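Local coordinates for SusD superfamily protein (Bacteroides fragilis, PDB 3L22) that probably binds glycans at the outer membrane surface for uptake, as other members of the SusD family do, at residues N58-N62 with L63-F67; Q264-L267 with A268-Y271; L334-C337 with Y338-A342; P366-I369 with D370-S373. One frame throughout, in Å; residues are numbered along the deposited sequence.

Interaction 1 (N58-N62 with L63-F67); sequences NISNN and LVTLF
An Asx turn and an ST turn follow one another in the loop between strand 56-58 and helix 67-70, and the chain they fold closes on Thr-65 and Phe-67. The amide of Asn-58 works with both ends. Its ND2 gives a straight bond to Thr-65 O (2.8 Å, 167° at the hydrogen), which lies in the amide plane, while its OD1 takes two donors: Ser-60 N completes the Asx turn, and Ser-60 OG comes in on a lone pair at 2.7 Å. With CG anti to the backbone N (chi1 -173°), the amide swings across to the later residues. Ser-60 OG in turn accepts from Asn-62 N, making the ST turn. The second asparagine, Asn-62, receives Val-64 N on OD1 at 3.0 Å and Thr-65 N on its carbonyl O, also at 3.0 Å. Its ND2 meets Thr-65 OG1 through a water. Against this polar network lies the ring of Phe-67: Asn-61 CA sits 3.5 Å from its centroid, almost on the normal, in a CH-pi contact, and Asn-58 O reaches the ring edge in plane, 3.5 Å from CE1. Asn-51 of helix 44-52 is a further partner for Asn-58 ND2. With both ends of its amide engaged, Asn-58 has its rotation fixed, and a buried polar group joins the strand end to the turn before the next helix.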
ATOM      1  N   ASN A  58      14.514  -7.847   8.666  1.00 13.50           N
ATOM      2  CA  ASN A  58      14.018  -9.195   8.793  1.00 13.86           C
ATOM      3  C   ASN A  58      15.200 -10.043   9.251  1.00 14.16           C
ATOM      4  O   ASN A  58      16.174 -10.191   8.517  1.00 13.55           O
ATOM      5  CB  ASN A  58      13.469  -9.689   7.439  1.00 14.10           C
ATOM      6  CG  ASN A  58      12.768 -11.033   7.537  1.00 13.95           C
ATOM      7  OD1 ASN A  58      13.231 -11.936   8.271  1.00 12.75           O
ATOM      8  ND2 ASN A  58      11.635 -11.180   6.807  1.00 11.11           N
ATOM      9  N   ILE A  59      15.125 -10.569  10.467  1.00 15.08           N
ATOM     10  CA  ILE A  59      16.209 -11.391  11.025  1.00 16.04           C
ATOM     11  C   ILE A  59      15.838 -12.879  11.102  1.00 16.31           C
ATOM     12  O   ILE A  59      16.493 -13.661  11.770  1.00 15.75           O
ATOM     13  CB  ILE A  59      16.736 -10.821  12.385  1.00 16.54           C
ATOM     14  CG1 ILE A  59      15.628 -10.612  13.424  1.00 18.98           C
ATOM     15  CG2 ILE A  59      17.504  -9.492  12.166  1.00 16.19           C
ATOM     16  CD1 ILE A  59      15.029 -11.888  13.964  1.00 19.74           C
ATOM     17  N   SER A  60      14.800 -13.289  10.398  1.00 16.71           N
ATOM     18  CA  SER A  60      14.249 -14.647  10.581  1.00 16.73           C
ATOM     19  C   SER A  60      15.114 -15.724   9.972  1.00 18.53           C
ATOM     20  O   SER A  60      15.030 -16.876  10.415  1.00 18.24           O
ATOM     21  CB  SER A  60      12.858 -14.767   9.953  1.00 16.75           C
ATOM     22  OG  SER A  60      12.874 -14.594   8.533  1.00 13.96           O
ATOM     23  N   ASN A  61      15.915 -15.364   8.958  1.00 19.60           N
ATOM     24  CA  ASN A  61      16.691 -16.349   8.185  0.50 20.49           C
ATOM     25  C   ASN A  61      15.805 -17.437   7.603  1.00 21.06           C
ATOM     26  O   ASN A  61      16.241 -18.549   7.411  1.00 22.49           O
ATOM     27  CB  ASN A  61      17.799 -16.990   9.043  0.50 20.93           C
ATOM     28  CG  ASN A  61      18.889 -17.669   8.202  0.50 21.44           C
ATOM     29  OD1 ASN A  61      19.253 -17.177   7.144  0.50 23.59           O
ATOM     30  ND2 ASN A  61      19.388 -18.810   8.666  0.50 22.14           N
ATOM     31  N   ASN A  62      14.541 -17.134   7.337  1.00 21.60           N
ATOM     32  CA  ASN A  62      13.592 -18.152   6.922  1.00 21.38           C
ATOM     33  C   ASN A  62      12.809 -17.657   5.709  1.00 20.83           C
ATOM     34  O   ASN A  62      12.113 -16.660   5.794  1.00 19.86           O
ATOM     35  CB  ASN A  62      12.660 -18.425   8.101  1.00 22.29           C
ATOM     36  CG  ASN A  62      11.619 -19.497   7.811  1.00 23.49           C
ATOM     37  OD1 ASN A  62      11.627 -20.125   6.753  1.00 25.48           O
ATOM     38  ND2 ASN A  62      10.688 -19.685   8.757  1.00 24.32           N
ATOM     39  N   LEU A  63      12.913 -18.380   4.601  1.00 19.88           N
ATOM     40  CA  LEU A  63      12.220 -18.041   3.359  1.00 20.44           C
ATOM     41  C   LEU A  63      10.695 -18.056   3.517  1.00 19.64           C
ATOM     42  O   LEU A  63       9.999 -17.273   2.847  1.00 19.74           O
ATOM     43  CB  LEU A  63      12.658 -18.979   2.223  1.00 20.52           C
ATOM     44  CG  LEU A  63      14.155 -19.028   1.876  1.00 23.25           C
ATOM     45  CD1 LEU A  63      14.398 -19.854   0.547  1.00 24.26           C
ATOM     46  CD2 LEU A  63      14.786 -17.646   1.779  1.00 23.71           C
ATOM     47  N   VAL A  64      10.183 -18.880   4.440  1.00 19.46           N
ATOM     48  CA  VAL A  64       8.740 -18.906   4.741  1.00 18.94           C
ATOM     49  C   VAL A  64       8.264 -17.572   5.314  1.00 17.84           C
ATOM     50  O   VAL A  64       7.124 -17.182   5.089  1.00 18.14           O
ATOM     51  CB  VAL A  64       8.347 -20.108   5.693  1.00 19.64           C
ATOM     52  CG1 VAL A  64       6.840 -20.107   6.012  1.00 21.47           C
ATOM     53  CG2 VAL A  64       8.784 -21.497   5.085  1.00 19.72           C
ATOM     54  N   THR A  65       9.132 -16.833   6.015  1.00 16.76           N
ATOM     55  CA  THR A  65       8.730 -15.540   6.575  1.00 15.81           C
ATOM     56  C   THR A  65       9.469 -14.349   5.923  1.00 15.57           C
ATOM     57  O   THR A  65       9.957 -13.465   6.599  1.00 15.81           O
ATOM     58  CB  THR A  65       8.832 -15.547   8.106  1.00 15.64           C
ATOM     59  OG1 THR A  65      10.163 -15.871   8.487  1.00 15.80           O
ATOM     60  CG2 THR A  65       7.850 -16.572   8.708  1.00 15.96           C
ATOM     61  N   LEU A  66       9.497 -14.336   4.592  1.00 15.09           N
ATOM     62  CA  LEU A  66       9.835 -13.145   3.759  1.00 14.95           C
ATOM     63  C   LEU A  66      11.341 -12.761   3.751  1.00 15.12           C
ATOM     64  O   LEU A  66      11.716 -11.683   3.291  1.00 14.79           O
ATOM     65  CB  LEU A  66       8.929 -11.935   4.106  1.00 13.42           C
ATOM     66  CG  LEU A  66       7.410 -12.102   3.866  1.00 15.05           C
ATOM     67  CD1 LEU A  66       6.601 -10.856   4.273  1.00 12.24           C
ATOM     68  CD2 LEU A  66       7.107 -12.446   2.359  1.00 14.07           C
ATOM     69  N   PHE A  67      12.208 -13.654   4.219  1.00 15.21           N
ATOM     70  CA  PHE A  67      13.620 -13.339   4.246  1.00 15.86           C
ATOM     71  C   PHE A  67      14.184 -12.988   2.882  1.00 15.44           C
ATOM     72  O   PHE A  67      14.987 -12.070   2.782  1.00 15.24           O
ATOM     73  CB  PHE A  67      14.404 -14.511   4.836  1.00 16.51           C
ATOM     74  CG  PHE A  67      15.776 -14.177   5.280  1.00 17.95           C
ATOM     75  CD1 PHE A  67      15.996 -13.201   6.247  1.00 21.18           C
ATOM     76  CD2 PHE A  67      16.863 -14.902   4.794  1.00 21.34           C
ATOM     77  CE1 PHE A  67      17.299 -12.923   6.708  1.00 22.67           C
ATOM     78  CE2 PHE A  67      18.165 -14.642   5.246  1.00 22.99           C
ATOM     79  CZ  PHE A  67      18.382 -13.642   6.201  1.00 23.63           C
TER
HETATM   80  O   HOH W   1      10.548 -17.475  10.801  1.00 28.86           O

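Interaction 2 (Q264-L267 with A268-Y271)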
ATOM      1  N   GLN A 264       1.357 -17.541  10.750  1.00 18.11           N
ATOM      2  CA  GLN A 264       2.406 -16.667  10.256  1.00 19.43           C
ATOM      3  C   GLN A 264       2.050 -15.939   8.979  1.00 18.54           C
ATOM      4  O   GLN A 264       2.838 -15.868   8.077  1.00 19.80           O
ATOM      5  CB  GLN A 264       3.719 -17.432  10.122  1.00 19.36           C
ATOM      6  CG  GLN A 264       4.256 -17.798  11.468  1.00 22.46           C
ATOM      7  CD  GLN A 264       5.678 -18.341  11.392  1.00 26.07           C
ATOM      8  OE1 GLN A 264       5.999 -19.194  10.537  1.00 27.14           O
ATOM      9  NE2 GLN A 264       6.544 -17.842  12.290  1.00 23.34           N
ATOM     10  N   GLN A 265       0.825 -15.438   8.898  1.00 18.15           N
ATOM     11  CA  GLN A 265       0.427 -14.602   7.770  0.60 17.42           C
ATOM     12  C   GLN A 265      -0.052 -13.229   8.182  1.00 17.00           C
ATOM     13  O   GLN A 265      -0.243 -12.405   7.330  1.00 18.31           O
ATOM     14  CB  GLN A 265      -0.653 -15.306   6.971  0.60 17.28           C
ATOM     15  CG  GLN A 265      -0.130 -16.571   6.304  0.60 18.30           C
ATOM     16  CD  GLN A 265      -1.161 -17.212   5.467  0.60 18.49           C
ATOM     17  OE1 GLN A 265      -2.015 -16.517   4.903  0.60 18.13           O
ATOM     18  NE2 GLN A 265      -1.109 -18.562   5.358  0.60 18.07           N
ATOM     19  N   SER A 266      -0.264 -12.988   9.477  1.00 15.09           N
ATOM     20  CA  SER A 266      -0.761 -11.701   9.915  1.00 14.92           C
ATOM     21  C   SER A 266       0.381 -10.740  10.206  1.00 14.45           C
ATOM     22  O   SER A 266       1.497 -11.157  10.528  1.00 14.34           O
ATOM     23  CB  SER A 266      -1.597 -11.819  11.193  1.00 14.73           C
ATOM     24  OG  SER A 266      -0.792 -12.210  12.287  1.00 14.75           O
ATOM     25  N   LEU A 267       0.079  -9.453  10.113  1.00 13.50           N
ATOM     26  CA  LEU A 267       1.001  -8.408  10.523  1.00 14.56           C
ATOM     27  C   LEU A 267       1.564  -8.617  11.937  1.00 14.44           C
ATOM     28  O   LEU A 267       2.799  -8.590  12.137  1.00 14.88           O
ATOM     29  CB  LEU A 267       0.310  -7.046  10.449  1.00 14.63           C
ATOM     30  CG  LEU A 267       0.408  -6.292   9.124  1.00 17.83           C
ATOM     31  CD1 LEU A 267       0.159  -7.117   7.896  1.00 14.66           C
ATOM     32  CD2 LEU A 267      -0.447  -5.014   9.193  1.00 13.24           C
ATOM     33  N   ALA A 268       0.681  -8.844  12.901  1.00 13.85           N
ATOM     34  CA  ALA A 268       1.105  -8.987  14.286  1.00 13.84           C
ATOM     35  C   ALA A 268       2.069 -10.135  14.501  1.00 13.79           C
ATOM     36  O   ALA A 268       2.995 -10.038  15.312  1.00 13.50           O
ATOM     37  CB  ALA A 268      -0.135  -9.100  15.257  1.00 13.73           C
ATOM     38  N   GLU A 269       1.885 -11.205  13.741  1.00 13.46           N
ATOM     39  CA  GLU A 269       2.769 -12.350  13.852  1.00 13.03           C
ATOM     40  C   GLU A 269       4.202 -12.042  13.390  1.00 12.98           C
ATOM     41  O   GLU A 269       5.140 -12.698  13.844  1.00 12.35           O
ATOM     42  CB  GLU A 269       2.208 -13.535  13.075  1.00 12.61           C
ATOM     43  CG  GLU A 269       1.066 -14.192  13.815  1.00 15.20           C
ATOM     44  CD  GLU A 269       0.388 -15.224  12.971  1.00 16.57           C
ATOM     45  OE1 GLU A 269      -0.285 -14.854  11.981  1.00 13.91           O
ATOM     46  OE2 GLU A 269       0.604 -16.410  13.265  1.00 15.66           O
ATOM     47  N   TYR A 270       4.363 -11.029  12.550  1.00 11.91           N
ATOM     48  CA  TYR A 270       5.688 -10.638  12.051  1.00 12.59           C
ATOM     49  C   TYR A 270       6.462  -9.693  12.984  1.00 11.94           C
ATOM     50  O   TYR A 270       7.682  -9.591  12.872  1.00 12.30           O
ATOM     51  CB  TYR A 270       5.551 -10.064  10.607  1.00 12.76           C
ATOM     52  CG  TYR A 270       5.580 -11.146   9.577  1.00 12.71           C
ATOM     53  CD1 TYR A 270       4.564 -12.071   9.510  1.00 15.61           C
ATOM     54  CD2 TYR A 270       6.619 -11.265   8.675  1.00 14.23           C
ATOM     55  CE1 TYR A 270       4.574 -13.079   8.593  1.00 13.72           C
ATOM     56  CE2 TYR A 270       6.628 -12.285   7.735  1.00 14.46           C
ATOM     57  CZ  TYR A 270       5.594 -13.172   7.712  1.00 16.01           C
ATOM     58  OH  TYR A 270       5.566 -14.188   6.836  1.00 22.04           O
ATOM     59  N   TYR A 271       5.758  -9.015  13.898  1.00 11.95           N
ATOM     60  CA  TYR A 271       6.339  -7.983  14.751  1.00 12.39           C
ATOM     61  C   TYR A 271       6.338  -8.302  16.249  1.00 12.88           C
ATOM     62  O   TYR A 271       7.202  -7.806  16.959  1.00 13.36           O
ATOM     63  CB  TYR A 271       5.587  -6.653  14.568  1.00 12.37           C
ATOM     64  CG  TYR A 271       5.763  -6.049  13.179  1.00 13.24           C
ATOM     65  CD1 TYR A 271       6.963  -5.482  12.810  1.00 13.26           C
ATOM     66  CD2 TYR A 271       4.710  -6.008  12.270  1.00 14.95           C
ATOM     67  CE1 TYR A 271       7.139  -4.918  11.570  1.00 13.06           C
ATOM     68  CE2 TYR A 271       4.861  -5.438  11.007  1.00 16.77           C
ATOM     69  CZ  TYR A 271       6.094  -4.919  10.660  1.00 16.41           C
ATOM     70  OH  TYR A 271       6.281  -4.375   9.428  1.00 15.32           O
TER
HETATM   71  O   HOH W   2       5.454 -15.419  14.221  1.00 20.14           O
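Leu-267, Glu-269 and Gln-264 carry most of this contact, in which the entry to helix 267-271 is closed by a capping box. The carboxylate of Glu-269 folds back over the preceding turn: CG lies beside the backbone N (chi1 -76°), which directs the carboxylate toward residues 264-266. Ser-266 OG donates to the anti lone pair of Glu-269 OE1 at 2.7 Å, and Ser-266 N reaches the same oxygen at 3.1 Å. In return, Glu-269 N donates to Ser-266 OG (3.2 Å), which is the N-cap bond. The other carboxylate oxygen, OE2, is met from above its plane by Gln-264 N at 2.9 Å, while a water links Gln-264 NE2 to Glu-269 O. Leu-267 enters mainly through its backbone: its O accepts from Tyr-270 N at 2.9 Å and lies 3.2 Å from Tyr-271 CD2. The Tyr-270 ring turns its edge to the chain, with CE1 3.3 Å from Gln-264 O, and Leu-47 of helix 44-52 also packs on the Tyr-270 side chain. Lys-318 forms a salt bridge with Glu-269 OE1. The gathering of N-H groups, a hydroxyl and an ammonium around one carboxylate, close to the start of a helix, would be expected to stabilise its negative charge.

Interaction 3 (L334-C337 with Y338-A342)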
ATOM      1  N   LEU A 334       0.914  15.196  -0.422  1.00 14.13           N
ATOM      2  CA  LEU A 334       0.750  16.585  -0.898  1.00 13.76           C
ATOM      3  C   LEU A 334       2.002  17.421  -0.651  1.00 13.04           C
ATOM      4  O   LEU A 334       2.427  18.168  -1.522  1.00 12.08           O
ATOM      5  CB  LEU A 334      -0.490  17.255  -0.284  1.00 13.48           C
ATOM      6  CG  LEU A 334      -1.839  16.791  -0.840  1.00 14.14           C
ATOM      7  CD1 LEU A 334      -3.011  17.350   0.022  1.00 12.22           C
ATOM      8  CD2 LEU A 334      -1.994  17.189  -2.313  1.00 13.83           C
ATOM      9  N   ALA A 335       2.630  17.266   0.512  1.00 12.89           N
ATOM     10  CA  ALA A 335       3.887  17.989   0.785  1.00 11.81           C
ATOM     11  C   ALA A 335       4.913  17.640  -0.292  1.00 12.26           C
ATOM     12  O   ALA A 335       5.553  18.540  -0.820  1.00 10.92           O
ATOM     13  CB  ALA A 335       4.432  17.619   2.160  1.00 11.88           C
ATOM     14  N   GLU A 336       5.057  16.334  -0.625  1.00 11.62           N
ATOM     15  CA  GLU A 336       6.038  15.926  -1.632  1.00 12.27           C
ATOM     16  C   GLU A 336       5.684  16.548  -2.979  1.00 11.68           C
ATOM     17  O   GLU A 336       6.560  17.052  -3.676  1.00 12.89           O
ATOM     18  CB  GLU A 336       6.178  14.395  -1.720  1.00 12.31           C
ATOM     19  CG  GLU A 336       7.083  13.917  -2.861  1.00 12.77           C
ATOM     20  CD  GLU A 336       7.277  12.413  -2.866  1.00 15.69           C
ATOM     21  OE1 GLU A 336       6.668  11.734  -1.995  1.00 12.98           O
ATOM     22  OE2 GLU A 336       8.016  11.904  -3.762  1.00 13.38           O
ATOM     23  N   CYS A 337       4.409  16.510  -3.365  1.00 12.16           N
ATOM     24  CA  CYS A 337       3.989  17.103  -4.637  1.00 11.09           C
ATOM     25  C   CYS A 337       4.329  18.587  -4.718  1.00 11.60           C
ATOM     26  O   CYS A 337       4.906  19.056  -5.705  1.00 10.85           O
ATOM     27  CB  CYS A 337       2.500  16.939  -4.849  1.00 11.34           C
ATOM     28  SG  CYS A 337       2.022  15.219  -4.998  1.00 13.96           S
ATOM     29  N   TYR A 338       4.002  19.326  -3.669  1.00 12.00           N
ATOM     30  CA  TYR A 338       4.253  20.772  -3.668  1.00 12.33           C
ATOM     31  C   TYR A 338       5.754  21.097  -3.635  1.00 12.75           C
ATOM     32  O   TYR A 338       6.164  22.069  -4.257  1.00 12.35           O
ATOM     33  CB  TYR A 338       3.504  21.483  -2.509  1.00 12.64           C
ATOM     34  CG  TYR A 338       2.059  21.840  -2.786  1.00 11.33           C
ATOM     35  CD1 TYR A 338       1.734  22.965  -3.544  1.00 12.17           C
ATOM     36  CD2 TYR A 338       1.023  21.061  -2.291  1.00 11.28           C
ATOM     37  CE1 TYR A 338       0.386  23.312  -3.802  1.00 12.21           C
ATOM     38  CE2 TYR A 338      -0.303  21.389  -2.536  1.00 13.13           C
ATOM     39  CZ  TYR A 338      -0.614  22.511  -3.308  1.00 13.22           C
ATOM     40  OH  TYR A 338      -1.923  22.827  -3.560  1.00 14.55           O
ATOM     41  N   ALA A 339       6.563  20.268  -2.965  1.00 13.36           N
ATOM     42  CA  ALA A 339       8.019  20.460  -2.969  1.00 14.09           C
ATOM     43  C   ALA A 339       8.619  20.270  -4.376  1.00 14.82           C
ATOM     44  O   ALA A 339       9.719  20.754  -4.635  1.00 15.70           O
ATOM     45  CB  ALA A 339       8.702  19.537  -1.977  1.00 12.84           C
ATOM     46  N   ASN A 340       7.921  19.531  -5.248  1.00 14.94           N
ATOM     47  CA  ASN A 340       8.352  19.319  -6.637  1.00 15.66           C
ATOM     48  C   ASN A 340       7.784  20.357  -7.599  1.00 17.37           C
ATOM     49  O   ASN A 340       7.974  20.226  -8.782  1.00 17.88           O
ATOM     50  CB  ASN A 340       7.966  17.922  -7.109  1.00 15.02           C
ATOM     51  CG  ASN A 340       8.918  16.877  -6.646  1.00 15.69           C
ATOM     52  OD1 ASN A 340      10.014  16.788  -7.161  1.00 16.28           O
ATOM     53  ND2 ASN A 340       8.514  16.073  -5.688  1.00 11.91           N
ATOM     54  N   LYS A 341       7.111  21.388  -7.090  1.00 18.51           N
ATOM     55  CA  LYS A 341       6.372  22.343  -7.903  1.00 19.71           C
ATOM     56  C   LYS A 341       6.979  23.740  -7.683  1.00 19.49           C
ATOM     57  O   LYS A 341       7.255  24.128  -6.542  1.00 18.42           O
ATOM     58  CB  LYS A 341       4.893  22.235  -7.485  1.00 20.60           C
ATOM     59  CG  LYS A 341       3.946  23.092  -8.256  1.00 24.97           C
ATOM     60  CD  LYS A 341       2.521  22.974  -7.727  1.00 26.91           C
ATOM     61  CE  LYS A 341       1.663  24.090  -8.297  1.00 28.46           C
ATOM     62  NZ  LYS A 341       1.629  23.967  -9.785  1.00 31.25           N
ATOM     63  N   ALA A 342       7.278  24.460  -8.779  1.00 18.98           N
ATOM     64  CA  ALA A 342       7.792  25.819  -8.719  1.00 18.14           C
ATOM     65  C   ALA A 342       6.835  26.683  -7.883  1.00 17.03           C
ATOM     66  O   ALA A 342       5.628  26.674  -8.126  1.00 16.45           O
ATOM     67  CB  ALA A 342       7.918  26.425 -10.175  1.00 18.25           C
TER
HETATM   68  O   HOH W   3       9.793  13.486  -4.896  1.00 12.89           O
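At the C-terminal end of helix 327-339, in the helical part of this SusD-family protein, two firm backbone bonds hold the last turn, Tyr-338 N to Leu-334 O and Ala-339 N to Ala-335 O, both 2.9 Å long, before the chain leaves the helix. At Asn-340 the pattern frays: its N makes only weak bonds, to Glu-336 O and Cys-337 O. The Asn-340 side chain returns to the same turn and adds a bond, its ND2 donating to Glu-336 O at 3.0 Å from above the carbonyl plane. CG of Asn-340 stands anti to its carbonyl carbon (chi1 -81°), which lays the amide alongside the Glu-336 side chain, the two pointing the same way with their planes 40° apart. A water joins their ends, donating to Glu-336 OE2 at 2.6 Å and accepting from Asn-340 ND2 at 3.0 Å. The carboxylate is also paired with Arg-401 through OE1 and Arg-402 through OE2, two arginines that would be expected to offset the negative charge of this buried group. Further out, Cys-337 and Tyr-338 pack on Ile-221 of helix 217-225, and Tyr-338 OH bonds to Glu-225 there. On another side Ala-335 and Ala-339 rest on Ile-381 of helix 374-388. The ring of Tyr-338 stays close to its own helix, presenting its edge to the carbonyl of Leu-334, with CD2 3.3 Å from that O.

Interaction 4 (P366-I369 with D370-S373). With EDO (1,2-ethanediol), chain B.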
ATOM      1  N   PRO A 366      14.479  20.082  17.045  1.00 16.97           N
ATOM      2  CA  PRO A 366      15.744  20.443  16.412  1.00 17.68           C
ATOM      3  C   PRO A 366      15.678  20.756  14.911  1.00 17.32           C
ATOM      4  O   PRO A 366      16.619  21.324  14.391  1.00 18.22           O
ATOM      5  CB  PRO A 366      16.636  19.227  16.669  1.00 17.94           C
ATOM      6  CG  PRO A 366      15.794  18.180  17.051  1.00 17.04           C
ATOM      7  CD  PRO A 366      14.504  18.708  17.561  1.00 18.08           C
ATOM      8  N   LEU A 367      14.597  20.389  14.240  1.00 16.48           N
ATOM      9  CA  LEU A 367      14.401  20.698  12.819  1.00 16.76           C
ATOM     10  C   LEU A 367      13.637  22.014  12.704  1.00 17.27           C
ATOM     11  O   LEU A 367      12.539  22.138  13.245  1.00 17.67           O
ATOM     12  CB  LEU A 367      13.602  19.570  12.159  1.00 16.22           C
ATOM     13  CG  LEU A 367      13.317  19.629  10.657  1.00 16.97           C
ATOM     14  CD1 LEU A 367      14.627  19.508   9.873  1.00 16.71           C
ATOM     15  CD2 LEU A 367      12.316  18.519  10.290  1.00 13.72           C
ATOM     16  N   ASN A 368      14.227  23.002  12.051  1.00 17.21           N
ATOM     17  CA  ASN A 368      13.519  24.236  11.774  1.00 17.73           C
ATOM     18  C   ASN A 368      12.875  24.183  10.377  1.00 16.89           C
ATOM     19  O   ASN A 368      13.491  24.550   9.370  1.00 17.27           O
ATOM     20  CB  ASN A 368      14.450  25.434  11.923  1.00 18.75           C
ATOM     21  CG  ASN A 368      13.690  26.749  11.957  1.00 23.22           C
ATOM     22  OD1 ASN A 368      12.559  26.855  11.416  1.00 28.67           O
ATOM     23  ND2 ASN A 368      14.288  27.762  12.595  1.00 24.87           N
ATOM     24  N   ILE A 369      11.629  23.737  10.329  1.00 16.26           N
ATOM     25  CA  ILE A 369      10.924  23.524   9.055  1.00 16.63           C
ATOM     26  C   ILE A 369      10.822  24.791   8.229  1.00 15.98           C
ATOM     27  O   ILE A 369      11.031  24.770   7.008  1.00 15.98           O
ATOM     28  CB  ILE A 369       9.520  22.907   9.256  1.00 16.43           C
ATOM     29  CG1 ILE A 369       9.675  21.450   9.740  1.00 17.57           C
ATOM     30  CG2 ILE A 369       8.724  22.954   7.908  1.00 14.88           C
ATOM     31  CD1 ILE A 369       8.384  20.733  10.045  1.00 17.25           C
ATOM     32  N   ASP A 370      10.568  25.910   8.896  1.00 16.15           N
ATOM     33  CA  ASP A 370      10.498  27.187   8.215  1.00 16.87           C
ATOM     34  C   ASP A 370      11.748  27.572   7.452  1.00 16.04           C
ATOM     35  O   ASP A 370      11.630  28.319   6.503  1.00 14.82           O
ATOM     36  CB  ASP A 370      10.086  28.313   9.188  1.00 18.00           C
ATOM     37  CG  ASP A 370       8.634  28.144   9.682  1.00 22.70           C
ATOM     38  OD1 ASP A 370       7.760  27.676   8.910  1.00 27.97           O
ATOM     39  OD2 ASP A 370       8.368  28.420  10.867  1.00 31.40           O
ATOM     40  N   ASN A 371      12.917  27.036   7.819  1.00 15.21           N
ATOM     41  CA  ASN A 371      14.144  27.346   7.108  1.00 15.36           C
ATOM     42  C   ASN A 371      14.530  26.300   6.066  1.00 15.45           C
ATOM     43  O   ASN A 371      15.501  26.446   5.410  1.00 15.42           O
ATOM     44  CB  ASN A 371      15.294  27.568   8.126  1.00 14.95           C
ATOM     45  CG  ASN A 371      15.139  28.867   8.897  1.00 16.47           C
ATOM     46  OD1 ASN A 371      14.365  29.722   8.506  1.00 17.65           O
ATOM     47  ND2 ASN A 371      15.911  29.037   9.970  1.00 14.88           N
ATOM     48  N   LEU A 372      13.767  25.250   5.899  1.00 16.86           N
ATOM     49  CA  LEU A 372      14.062  24.269   4.842  1.00 18.16           C
ATOM     50  C   LEU A 372      13.795  24.793   3.421  1.00 18.44           C
ATOM     51  O   LEU A 372      12.844  25.528   3.198  1.00 19.86           O
ATOM     52  CB  LEU A 372      13.216  23.026   5.047  1.00 17.42           C
ATOM     53  CG  LEU A 372      13.454  22.212   6.319  1.00 19.79           C
ATOM     54  CD1 LEU A 372      12.370  21.132   6.450  1.00 16.76           C
ATOM     55  CD2 LEU A 372      14.861  21.621   6.293  1.00 18.97           C
ATOM     56  N   SER A 373      14.586  24.343   2.457  1.00 17.86           N
ATOM     57  CA  SER A 373      14.264  24.547   1.059  1.00 17.19           C
ATOM     58  C   SER A 373      14.958  23.468   0.241  1.00 16.59           C
ATOM     59  O   SER A 373      15.786  22.725   0.769  1.00 15.43           O
ATOM     60  CB  SER A 373      14.662  25.954   0.597  1.00 17.21           C
ATOM     61  OG  SER A 373      16.043  26.049   0.587  1.00 19.54           O
TER
HETATM   62  C1  EDO B 468      18.001  24.296   2.250  0.70 33.55           C
HETATM   63  O1  EDO B 468      17.580  23.768   3.550  0.70 30.53           O
HETATM   64  C2  EDO B 468      18.882  23.566   1.214  0.70 33.10           C
HETATM   65  O2  EDO B 468      18.665  22.206   0.741  0.70 32.72           O
HETATM   66  O   HOH W   4       9.840  25.819  11.732  1.00 36.46           O
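Asn-368 and Asn-371 stack their amides, the planes 24° apart and the ND2 atoms 3.3 Å from each other, two donors that make no bond. The same pair is joined through the backbone, Asn-371 N to Asn-368 O at 3.0 Å, and the next bond, Leu-372 N to Ile-369 O, has the same length. These successive i to i+3 bonds make the short 3-10 turn. A water bridges its start, donating to Asn-368 OD1 and accepting from Asp-370 N, both at 2.9 Å. Asn-368 CG lies anti to the backbone N (chi1 -167°), which carries its amide forward over the turn. On the apolar side, Leu-372 meets two aliphatic neighbours, Leu-367 and Ile-369: its CD2 lies 4.2 Å from Leu-367 CD1, the side chains crossing at about a right angle, and its CD1 lies 4.3 Å from Ile-369 CG1. Leu-367 also packs on Asp-290, a zinc-binding residue. Beyond the turn, Ser-373 O accepts from O2 of an ethanediol, probably from the crystallisation liquor. Asp-370 reaches back to Lys-353 in a salt bridge. The turn lies late in the loop between two helices and touches both, with Ile-369 packed on Leu-352 of helix 345-359 and Leu-372 on Leu-377 and Ala-380 of helix 374-388.

In the fold
All four contacts are local and follow in series along the chain; none nests in or crosses another. Interaction 1 closes the loop from strand 56-58 to helix 67-70, and interaction 2 the entry to helix 267-271. Far apart in sequence, these two touch in space, with Leu-66 CD1 3.7 Å from Tyr-270 CE2, and both pack on helix 44-52, near the paired strands 56-58 and 277-279. Interaction 3 ends helix 327-339 across the chain's centre from both, its own centre about 35 Å from that of interaction 2. Interaction 4 links helices 345-359 and 374-388, against which interaction 3 also packs; their centres are about 16 Å apart.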